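Local coordinates for putative ABC transporter, periplasmic binding protein, amino acid (Neisseria gonorrhoeae, PDB 2YJP) that binds L-cysteine and probably hands it, as a periplasmic solute receptor, to an ABC transporter for uptake, at residues L122-Q127 and P140-A145; T126-R131 and G172-A177; E133-A138 and A240-K245. The protein carries 1 engineered substitution. One frame throughout, in Å; residues are numbered along the deposited sequence.

Interaction 1 (L122-Q127 and P140-A145). With CYS (cysteine), chain D.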
loop_
_atom_site.group_PDB
_atom_site.type_symbol
_atom_site.label_atom_id
_atom_site.label_comp_id
_atom_site.label_asym_id
_atom_site.label_seq_id
_atom_site.Cartn_x
_atom_site.Cartn_y
_atom_site.Cartn_z
ATOM N N LEU A 122 -5.207 -6.043 2.862
ATOM C CA LEU A 122 -3.753 -5.925 2.942
ATOM C C LEU A 122 -3.299 -5.219 1.659
ATOM O O LEU A 122 -2.238 -5.546 1.106
ATOM C CB LEU A 122 -3.126 -7.311 3.091
ATOM C CG LEU A 122 -3.044 -7.776 4.568
ATOM C CD1 LEU A 122 -2.611 -9.181 4.740
ATOM C CD2 LEU A 122 -2.103 -6.838 5.430
ATOM N N ALA A 123 -4.094 -4.278 1.159
ATOM C CA ALA A 123 -3.680 -3.485 0.017
ATOM C C ALA A 123 -2.904 -2.262 0.519
ATOM O O ALA A 123 -3.421 -1.143 0.547
ATOM C CB ALA A 123 -4.873 -3.069 -0.857
ATOM N N ASN A 124 -1.646 -2.517 0.908
ATOM C CA ASN A 124 -0.697 -1.507 1.416
ATOM C C ASN A 124 -1.344 -0.223 1.980
ATOM O O ASN A 124 -1.087 0.893 1.486
ATOM C CB ASN A 124 0.355 -1.198 0.308
ATOM C CG ASN A 124 1.713 -0.844 0.879
ATOM O OD1 ASN A 124 2.287 0.216 0.567
ATOM N ND2 ASN A 124 2.255 -1.744 1.727
ATOM N N PHE A 125 -2.052 -0.378 3.097
ATOM C CA PHE A 125 -3.096 0.530 3.523
ATOM C C PHE A 125 -2.689 1.444 4.677
ATOM O O PHE A 125 -2.483 0.989 5.835
ATOM C CB PHE A 125 -4.327 -0.309 3.921
ATOM C CG PHE A 125 -5.632 0.430 3.895
ATOM C CD1 PHE A 125 -5.807 1.589 3.158
ATOM C CD2 PHE A 125 -6.725 -0.083 4.609
ATOM C CE1 PHE A 125 -7.060 2.232 3.151
ATOM C CE2 PHE A 125 -7.951 0.534 4.605
ATOM C CZ PHE A 125 -8.131 1.671 3.875
ATOM N N THR A 126 -2.540 2.733 4.383
ATOM C CA THR A 126 -2.051 3.638 5.392
ATOM C C THR A 126 -3.194 3.911 6.368
ATOM O O THR A 126 -4.315 4.225 5.966
ATOM C CB THR A 126 -1.585 4.963 4.782
ATOM O OG1 THR A 126 -0.514 4.722 3.841
ATOM C CG2 THR A 126 -1.107 5.945 5.908
ATOM N N GLN A 127 -2.888 3.783 7.644
ATOM C CA GLN A 127 -3.800 4.145 8.720
ATOM C C GLN A 127 -3.861 5.649 8.892
ATOM O O GLN A 127 -2.817 6.308 8.987
ATOM C CB GLN A 127 -3.304 3.503 10.006
ATOM C CG GLN A 127 -4.070 3.973 11.230
ATOM C CD GLN A 127 -3.736 3.197 12.499
ATOM O OE1 GLN A 127 -2.678 2.574 12.614
ATOM N NE2 GLN A 127 -4.655 3.250 13.473
ATOM N N PRO A 140 0.129 -2.170 12.994
ATOM C CA PRO A 140 0.897 -1.809 11.788
ATOM C C PRO A 140 2.045 -2.764 11.562
ATOM O O PRO A 140 2.619 -3.298 12.549
ATOM C CB PRO A 140 1.426 -0.410 12.068
ATOM C CG PRO A 140 1.125 -0.108 13.493
ATOM C CD PRO A 140 0.266 -1.208 14.094
ATOM N N TYR A 141 2.368 -2.980 10.279
ATOM C CA TYR A 141 3.557 -3.725 9.904
ATOM C C TYR A 141 4.630 -2.906 9.181
ATOM O O TYR A 141 5.791 -3.314 9.153
ATOM C CB TYR A 141 3.199 -4.991 9.112
ATOM C CG TYR A 141 2.424 -4.762 7.872
ATOM C CD1 TYR A 141 1.037 -4.764 7.911
ATOM C CD2 TYR A 141 3.053 -4.563 6.630
ATOM C CE1 TYR A 141 0.293 -4.573 6.795
ATOM C CE2 TYR A 141 2.292 -4.390 5.454
ATOM C CZ TYR A 141 0.899 -4.375 5.563
ATOM O OH TYR A 141 0.085 -4.201 4.450
ATOM N N MET A 142 4.255 -1.755 8.624
ATOM C CA MET A 142 5.254 -0.864 8.021
ATOM C C MET A 142 4.915 0.623 8.162
ATOM O O MET A 142 3.838 0.976 8.649
ATOM C CB MET A 142 5.573 -1.259 6.581
ATOM C CG MET A 142 4.687 -0.705 5.512
ATOM S SD MET A 142 5.248 -1.162 3.834
ATOM C CE MET A 142 5.939 0.385 3.279
ATOM N N LYS A 143 5.859 1.473 7.784
ATOM C CA LYS A 143 5.663 2.925 7.795
ATOM C C LYS A 143 6.085 3.502 6.452
ATOM O O LYS A 143 6.910 2.904 5.781
ATOM C CB LYS A 143 6.446 3.637 8.914
ATOM C CG LYS A 143 7.458 2.840 9.577
ATOM C CD LYS A 143 8.435 3.658 10.353
ATOM C CE LYS A 143 9.108 2.784 11.418
ATOM N NZ LYS A 143 10.529 3.021 11.501
ATOM N N VAL A 144 5.525 4.657 6.098
ATOM C CA VAL A 144 5.816 5.290 4.867
ATOM C C VAL A 144 5.431 6.785 4.903
ATOM O O VAL A 144 4.510 7.210 5.580
ATOM C CB VAL A 144 5.148 4.465 3.662
ATOM C CG1 VAL A 144 3.849 4.875 3.336
ATOM C CG2 VAL A 144 5.827 4.736 2.443
ATOM N N ALA A 145 6.179 7.578 4.160
ATOM C CA ALA A 145 5.922 8.992 3.981
ATOM C C ALA A 145 5.586 9.166 2.496
ATOM O O ALA A 145 5.902 8.281 1.686
ATOM C CB ALA A 145 7.170 9.789 4.341
HETATM N N CYS D . -0.461 3.443 1.366
HETATM C CA CYS D . -1.145 4.578 0.705
HETATM C C CYS D . -2.637 4.554 1.042
HETATM O O CYS D . -3.078 3.672 1.840
HETATM C CB CYS D . -0.992 4.530 -0.809
HETATM S SG CYS D . -1.569 3.005 -1.576
HETATM O OXT CYS D . -3.370 5.410 0.538
HETATM O O HOH W 1 -2.326 -2.923 4.458
#
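L122 meets Y141 at the tighter end of this contact. Its CD2 methyl comes obliquely at the tyrosine ring, with CD2 3.6 Å from Y141 CE1 and close to OH as well. The phenol is swung inward because CG of Y141 sits between its own backbone N and carbonyl carbon (chi1 58°). I84 of helix 80-93 touches both side chains. The Y141 hydroxyl bonds to D81 OD1, and the same oxygen holds N124 ND2, so one carboxylate ties the two segments together. A water adds a second tie: it donates to Y141 OH at 2.7 Å and accepts from F125 N at 2.9 Å. N124 ND2 also lies 3.7 Å from M142 SD, where the two side chains cross at about a right angle. The other end of the amide, N124 OD1, is taken by K65 NZ. Both ends are thus fixed, and so is the flip of the amide.

Packing is looser at the far end. T126 OG1 and V144 CG1 come no nearer than 4.4 Å, and V144 also touches N213 and A214 of helix 213-222. Here the 122-127 segment turns its polar atoms to the bound cysteine. The ligand N donates to N124 O at 2.6 Å and to T126 OG1 at 2.8 Å. T126 N donates to the ligand O at 2.8 Å in an almost straight bond (177°). At the start of strand 142-151 a classic beta bulge sets Y141 and M142 together opposite I239 of strand 237-244. The arrangement is that of a family 3 solute-binding protein, with the loop after strand 120-121 forming one wall of the amino acid pocket beside the long strand 142-151.

Interaction 2 (T126-R131 and G172-A177). With CYS (cysteine), chain D.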
loop_
_atom_site.group_PDB
_atom_site.type_symbol
_atom_site.label_atom_id
_atom_site.label_comp_id
_atom_site.label_asym_id
_atom_site.label_seq_id
_atom_site.Cartn_x
_atom_site.Cartn_y
_atom_site.Cartn_z
ATOM N N THR A 126 -2.540 2.733 4.383
ATOM C CA THR A 126 -2.051 3.638 5.392
ATOM C C THR A 126 -3.194 3.911 6.368
ATOM O O THR A 126 -4.315 4.225 5.966
ATOM C CB THR A 126 -1.585 4.963 4.782
ATOM O OG1 THR A 126 -0.514 4.722 3.841
ATOM C CG2 THR A 126 -1.107 5.945 5.908
ATOM N N GLN A 127 -2.888 3.783 7.644
ATOM C CA GLN A 127 -3.800 4.145 8.720
ATOM C C GLN A 127 -3.861 5.649 8.892
ATOM O O GLN A 127 -2.817 6.308 8.987
ATOM C CB GLN A 127 -3.304 3.503 10.006
ATOM C CG GLN A 127 -4.070 3.973 11.230
ATOM C CD GLN A 127 -3.736 3.197 12.499
ATOM O OE1 GLN A 127 -2.678 2.574 12.614
ATOM N NE2 GLN A 127 -4.655 3.250 13.473
ATOM N N THR A 128 -5.081 6.184 8.859
ATOM C CA THR A 128 -5.352 7.593 9.155
ATOM C C THR A 128 -6.554 7.685 10.095
ATOM O O THR A 128 -7.376 6.783 10.127
ATOM C CB THR A 128 -5.632 8.450 7.867
ATOM O OG1 THR A 128 -6.954 8.186 7.346
ATOM C CG2 THR A 128 -4.565 8.186 6.786
ATOM N N PRO A 129 -6.666 8.796 10.851
ATOM C CA PRO A 129 -7.848 8.965 11.694
ATOM C C PRO A 129 -9.154 8.923 10.893
ATOM O O PRO A 129 -10.133 8.323 11.387
ATOM C CB PRO A 129 -7.647 10.352 12.318
ATOM C CG PRO A 129 -6.129 10.604 12.221
ATOM C CD PRO A 129 -5.729 9.937 10.938
ATOM N N GLU A 130 -9.184 9.520 9.679
ATOM C CA GLU A 130 -10.440 9.514 8.897
ATOM C C GLU A 130 -10.803 8.073 8.473
ATOM O O GLU A 130 -11.941 7.663 8.570
ATOM C CB GLU A 130 -10.421 10.524 7.710
ATOM C CG GLU A 130 -11.513 10.295 6.636
ATOM C CD GLU A 130 -11.770 11.519 5.700
ATOM O OE1 GLU A 130 -12.046 12.624 6.215
ATOM O OE2 GLU A 130 -11.744 11.365 4.451
ATOM N N ARG A 131 -9.821 7.320 8.002
ATOM C CA ARG A 131 -10.084 5.951 7.579
ATOM C C ARG A 131 -10.574 5.097 8.783
ATOM O O ARG A 131 -11.439 4.228 8.652
ATOM C CB ARG A 131 -8.823 5.353 6.937
ATOM C CG ARG A 131 -8.637 5.819 5.483
ATOM C CD ARG A 131 -7.233 5.664 5.002
ATOM N NE ARG A 131 -7.053 6.137 3.614
ATOM C CZ ARG A 131 -6.022 5.797 2.836
ATOM N NH1 ARG A 131 -5.081 5.011 3.346
ATOM N NH2 ARG A 131 -5.913 6.267 1.580
ATOM N N GLY A 172 -7.834 8.106 -4.443
ATOM C CA GLY A 172 -8.223 7.480 -3.176
ATOM C C GLY A 172 -6.989 7.132 -2.309
ATOM O O GLY A 172 -7.095 6.359 -1.384
ATOM N N THR A 173 -5.808 7.642 -2.693
ATOM C CA THR A 173 -4.622 7.435 -1.910
ATOM C C THR A 173 -4.414 8.566 -0.893
ATOM O O THR A 173 -5.073 9.616 -0.931
ATOM C CB THR A 173 -3.335 7.317 -2.796
ATOM O OG1 THR A 173 -3.161 8.485 -3.604
ATOM C CG2 THR A 173 -3.362 6.045 -3.679
ATOM N N THR A 174 -3.478 8.344 0.023
ATOM C CA THR A 174 -3.097 9.392 0.984
ATOM C C THR A 174 -2.481 10.563 0.231
ATOM O O THR A 174 -2.705 11.696 0.628
ATOM C CB THR A 174 -2.118 8.898 2.023
ATOM O OG1 THR A 174 -1.128 8.118 1.353
ATOM C CG2 THR A 174 -2.852 8.018 3.142
ATOM N N ALA A 175 -1.784 10.325 -0.892
ATOM C CA ALA A 175 -1.295 11.508 -1.658
ATOM C C ALA A 175 -2.437 12.371 -2.190
ATOM O O ALA A 175 -2.354 13.606 -2.120
ATOM C CB ALA A 175 -0.340 11.143 -2.757
ATOM N N ASP A 176 -3.472 11.711 -2.741
ATOM C CA ASP A 176 -4.704 12.381 -3.181
ATOM C C ASP A 176 -5.288 13.167 -2.010
ATOM O O ASP A 176 -5.581 14.354 -2.146
ATOM C CB ASP A 176 -5.691 11.287 -3.660
ATOM C CG ASP A 176 -7.013 11.830 -4.148
ATOM O OD1 ASP A 176 -7.227 13.077 -4.233
ATOM O OD2 ASP A 176 -7.865 10.963 -4.440
ATOM N N ALA A 177 -5.433 12.526 -0.843
ATOM C CA ALA A 177 -6.049 13.215 0.310
ATOM C C ALA A 177 -5.173 14.401 0.835
ATOM O O ALA A 177 -5.648 15.498 1.125
ATOM C CB ALA A 177 -6.323 12.237 1.443
HETATM N N CYS D . -0.461 3.443 1.366
HETATM C CA CYS D . -1.145 4.578 0.705
HETATM C C CYS D . -2.637 4.554 1.042
HETATM O O CYS D . -3.078 3.672 1.840
HETATM C CB CYS D . -0.992 4.530 -0.809
HETATM S SG CYS D . -1.569 3.005 -1.576
HETATM O OXT CYS D . -3.370 5.410 0.538
HETATM O O HOH W 2 0.815 6.833 2.943
#
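The guanidinium of R131 has the T174 methyl CG2 over one face, 3.5 Å above the plane and nearer its rim than its middle. The carboxylate of the bound cysteine comes to its edge. R131 NH1 donates to the ligand O at 2.8 Å, and R131 NH2 donates to OXT at 2.9 Å. This is a two-pronged grip, with one nitrogen for each oxygen. NH1 has a second acceptor, T126 O at 2.8 Å, which lies near the guanidinium plane and is met on a lone pair. That bond helps to fix the rotation of the group. The arginine reaches the ligand because its chain runs extended from CG to NE.

From the other segment, T174 N donates to OXT at 3.0 Å with a bent angle of 142°. This N-H belongs to the first turn of helix 174-182, whose amino end would probably favour the negative charge. R109 adds another bond to the ligand. Methyls also meet: T174 CG2 is 3.7 Å from T126 CB, and T128 CG2 lies slightly farther from the same T174 methyl. A water bridges the hydroxyls, 2.7 Å from T126 OG1 and 2.8 Å from T174 OG1.

A threonine N-cap precedes each helix, the one at 129-131 being weakly bonded. T128 OG1 accepts from R131 N, and T173 OG1 accepts weakly from D176 N while bonding to N170 O. G172 N is held by D176 OD2, and OD1 of that carboxylate pairs with K190. The contact joins short helix 129-132 to helix 174-182 beside the ligand carboxylate, with T126 against strand 237-244, T173 and T174 against strand 208-212, and T174 also against strand 142-151.

Interaction 3 (E133-A138 and A240-K245)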
loop_
_atom_site.group_PDB
_atom_site.type_symbol
_atom_site.label_atom_id
_atom_site.label_comp_id
_atom_site.label_asym_id
_atom_site.label_seq_id
_atom_site.Cartn_x
_atom_site.Cartn_y
_atom_site.Cartn_z
ATOM N N GLU A 133 -12.420 5.863 11.108
ATOM C CA GLU A 133 -13.860 6.010 11.273
ATOM C C GLU A 133 -14.653 4.988 10.480
ATOM O O GLU A 133 -15.779 4.669 10.827
ATOM C CB GLU A 133 -14.325 7.429 10.865
ATOM C CG GLU A 133 -13.894 8.530 11.820
ATOM C CD GLU A 133 -14.240 9.923 11.296
ATOM O OE1 GLU A 133 -15.235 10.062 10.557
ATOM O OE2 GLU A 133 -13.527 10.905 11.615
ATOM N N ALA A 134 -14.076 4.484 9.396
ATOM C CA ALA A 134 -14.810 3.629 8.492
ATOM C C ALA A 134 -14.473 2.152 8.651
ATOM O O ALA A 134 -15.331 1.295 8.346
ATOM C CB ALA A 134 -14.596 4.104 7.072
ATOM N N VAL A 135 -13.238 1.859 9.100
ATOM C CA VAL A 135 -12.755 0.464 9.230
ATOM C C VAL A 135 -11.888 0.248 10.518
ATOM O O VAL A 135 -11.439 1.218 11.146
ATOM C CB VAL A 135 -11.926 -0.006 7.955
ATOM C CG1 VAL A 135 -12.713 0.253 6.578
ATOM C CG2 VAL A 135 -10.472 0.604 7.943
ATOM N N ASP A 136 -11.620 -0.999 10.912
ATOM C CA ASP A 136 -10.703 -1.169 12.026
ATOM C C ASP A 136 -9.334 -1.645 11.554
ATOM O O ASP A 136 -9.202 -2.671 10.837
ATOM C CB ASP A 136 -11.235 -2.105 13.117
ATOM C CG ASP A 136 -12.416 -1.513 13.932
ATOM O OD1 ASP A 136 -12.391 -0.322 14.352
ATOM O OD2 ASP A 136 -13.359 -2.292 14.216
ATOM N N PHE A 137 -8.302 -0.913 11.988
ATOM C CA PHE A 137 -6.912 -1.240 11.666
ATOM C C PHE A 137 -6.289 -2.115 12.732
ATOM O O PHE A 137 -6.356 -1.785 13.925
ATOM C CB PHE A 137 -6.099 0.030 11.544
ATOM C CG PHE A 137 -6.371 0.790 10.266
ATOM C CD1 PHE A 137 -5.763 0.398 9.047
ATOM C CD2 PHE A 137 -7.214 1.920 10.275
ATOM C CE1 PHE A 137 -5.998 1.133 7.869
ATOM C CE2 PHE A 137 -7.449 2.637 9.107
ATOM C CZ PHE A 137 -6.849 2.258 7.905
ATOM N N ALA A 138 -5.697 -3.236 12.302
ATOM C CA ALA A 138 -4.838 -4.026 13.209
ATOM C C ALA A 138 -3.490 -3.370 13.414
ATOM O O ALA A 138 -3.219 -2.354 12.828
ATOM C CB ALA A 138 -4.650 -5.423 12.664
ATOM N N ALA A 240 -1.082 -0.793 7.770
ATOM C CA ALA A 240 -1.659 -1.770 8.709
ATOM C C ALA A 240 -2.703 -2.552 7.991
ATOM O O ALA A 240 -3.226 -2.040 7.043
ATOM C CB ALA A 240 -2.289 -1.060 9.906
ATOM N N PRO A 241 -3.000 -3.794 8.437
ATOM C CA PRO A 241 -4.152 -4.517 7.878
ATOM C C PRO A 241 -5.437 -3.857 8.338
ATOM O O PRO A 241 -5.444 -3.166 9.366
ATOM C CB PRO A 241 -4.066 -5.898 8.524
ATOM C CG PRO A 241 -2.657 -5.973 9.215
ATOM C CD PRO A 241 -2.349 -4.531 9.536
ATOM N N ALA A 242 -6.538 -4.069 7.614
ATOM C CA ALA A 242 -7.829 -3.510 8.059
ATOM C C ALA A 242 -8.948 -4.538 7.949
ATOM O O ALA A 242 -9.007 -5.268 6.949
ATOM C CB ALA A 242 -8.183 -2.257 7.296
ATOM N N VAL A 243 -9.812 -4.584 8.977
ATOM C CA VAL A 243 -11.000 -5.440 8.945
ATOM C C VAL A 243 -12.219 -4.539 8.983
ATOM O O VAL A 243 -12.082 -3.345 9.253
ATOM C CB VAL A 243 -11.052 -6.429 10.115
ATOM C CG1 VAL A 243 -9.877 -7.381 10.052
ATOM C CG2 VAL A 243 -11.108 -5.682 11.479
ATOM N N GLN A 244 -13.389 -5.118 8.717
ATOM C CA GLN A 244 -14.680 -4.424 8.838
ATOM C C GLN A 244 -14.800 -3.811 10.212
ATOM O O GLN A 244 -14.435 -4.449 11.209
ATOM C CB GLN A 244 -15.831 -5.402 8.630
ATOM C CG GLN A 244 -17.198 -4.791 8.428
ATOM C CD GLN A 244 -18.266 -5.870 8.128
ATOM O OE1 GLN A 244 -18.701 -6.556 9.034
ATOM N NE2 GLN A 244 -18.662 -6.022 6.854
ATOM N N LYS A 245 -15.343 -2.591 10.266
ATOM C CA LYS A 245 -15.592 -1.865 11.484
ATOM C C LYS A 245 -16.429 -2.690 12.421
ATOM O O LYS A 245 -17.483 -3.163 12.029
ATOM C CB LYS A 245 -16.358 -0.561 11.149
ATOM C CG LYS A 245 -16.584 0.322 12.375
ATOM C CD LYS A 245 -15.243 0.944 12.744
ATOM C CE LYS A 245 -15.373 2.326 13.252
ATOM N NZ LYS A 245 -15.009 2.669 14.617
HETATM O O HOH W 3 -16.091 -1.335 7.872
#
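F137 overlaps two methyls of segment 240-245 through CD1, with CD1 3.9 Å from A240 CB and 4.0 Å from A242 CB. Both methyls approach the ring obliquely. V135 CG2, from the same strand as the phenylalanine, lies over one face of the ring and also touches A242 CB at 3.7 Å. This small apolar group continues into F125, whose ring meets that of F137 at about 45°.

The backbones pair antiparallel, with the short strand axes at 143°. D136 and V243 form the hydrogen-bonded pair: D136 N donates to V243 O at 2.9 Å, and V243 N donates to D136 O at 2.7 Å. F137 and A242 make the adjoining non-hydrogen-bonded pair. Beyond it A138 N donates to P241 O at 2.9 Å, from above the carbonyl plane rather than on a lone pair.

The D136 and V243 side chains share the sheet face away from F137. The carboxylate of D136 is gripped mainly by G246 N through OD2. Its salt bridge to K245 is long, with OD1 4.0 Å from NZ. CG of K245 points opposite the backbone N (chi1 -176°), and bends at the next three torsions carry CD past OD1 and CE to E133 O, 3.4 Å away. A water links A134 O to K245 N at this exposed end.

On the other flank A242 bonds through its backbone to I121 of strand 120-121. The resulting order 99-103, 57-61, 120-121, 237-244, 135-137, with 237-244 running against the rest, is that of the first-lobe sheet in type II periplasmic binding proteins.

In the fold
Interactions 1 and 2 share T126 and Q127 and bind the same cysteine. Interaction 1 is wholly buried near the middle of the chain. It offers the ligand mainly backbone atoms and a threonine hydroxyl. Interaction 2 is partly buried and brings charge, as a guanidinium and a helix end facing the carboxylate. Interaction 3 lies farther out, with its lysine end at the surface, and is strand pairing without direct ligand contact. F137 connects it to interaction 2 through R131 CB, and to both others through the backbone of Q127. F125 O and A240 N, 3.0 Å apart, probably bond. Strands 142-151 and 237-244, neighbours in one sheet, link interactions 1 and 3.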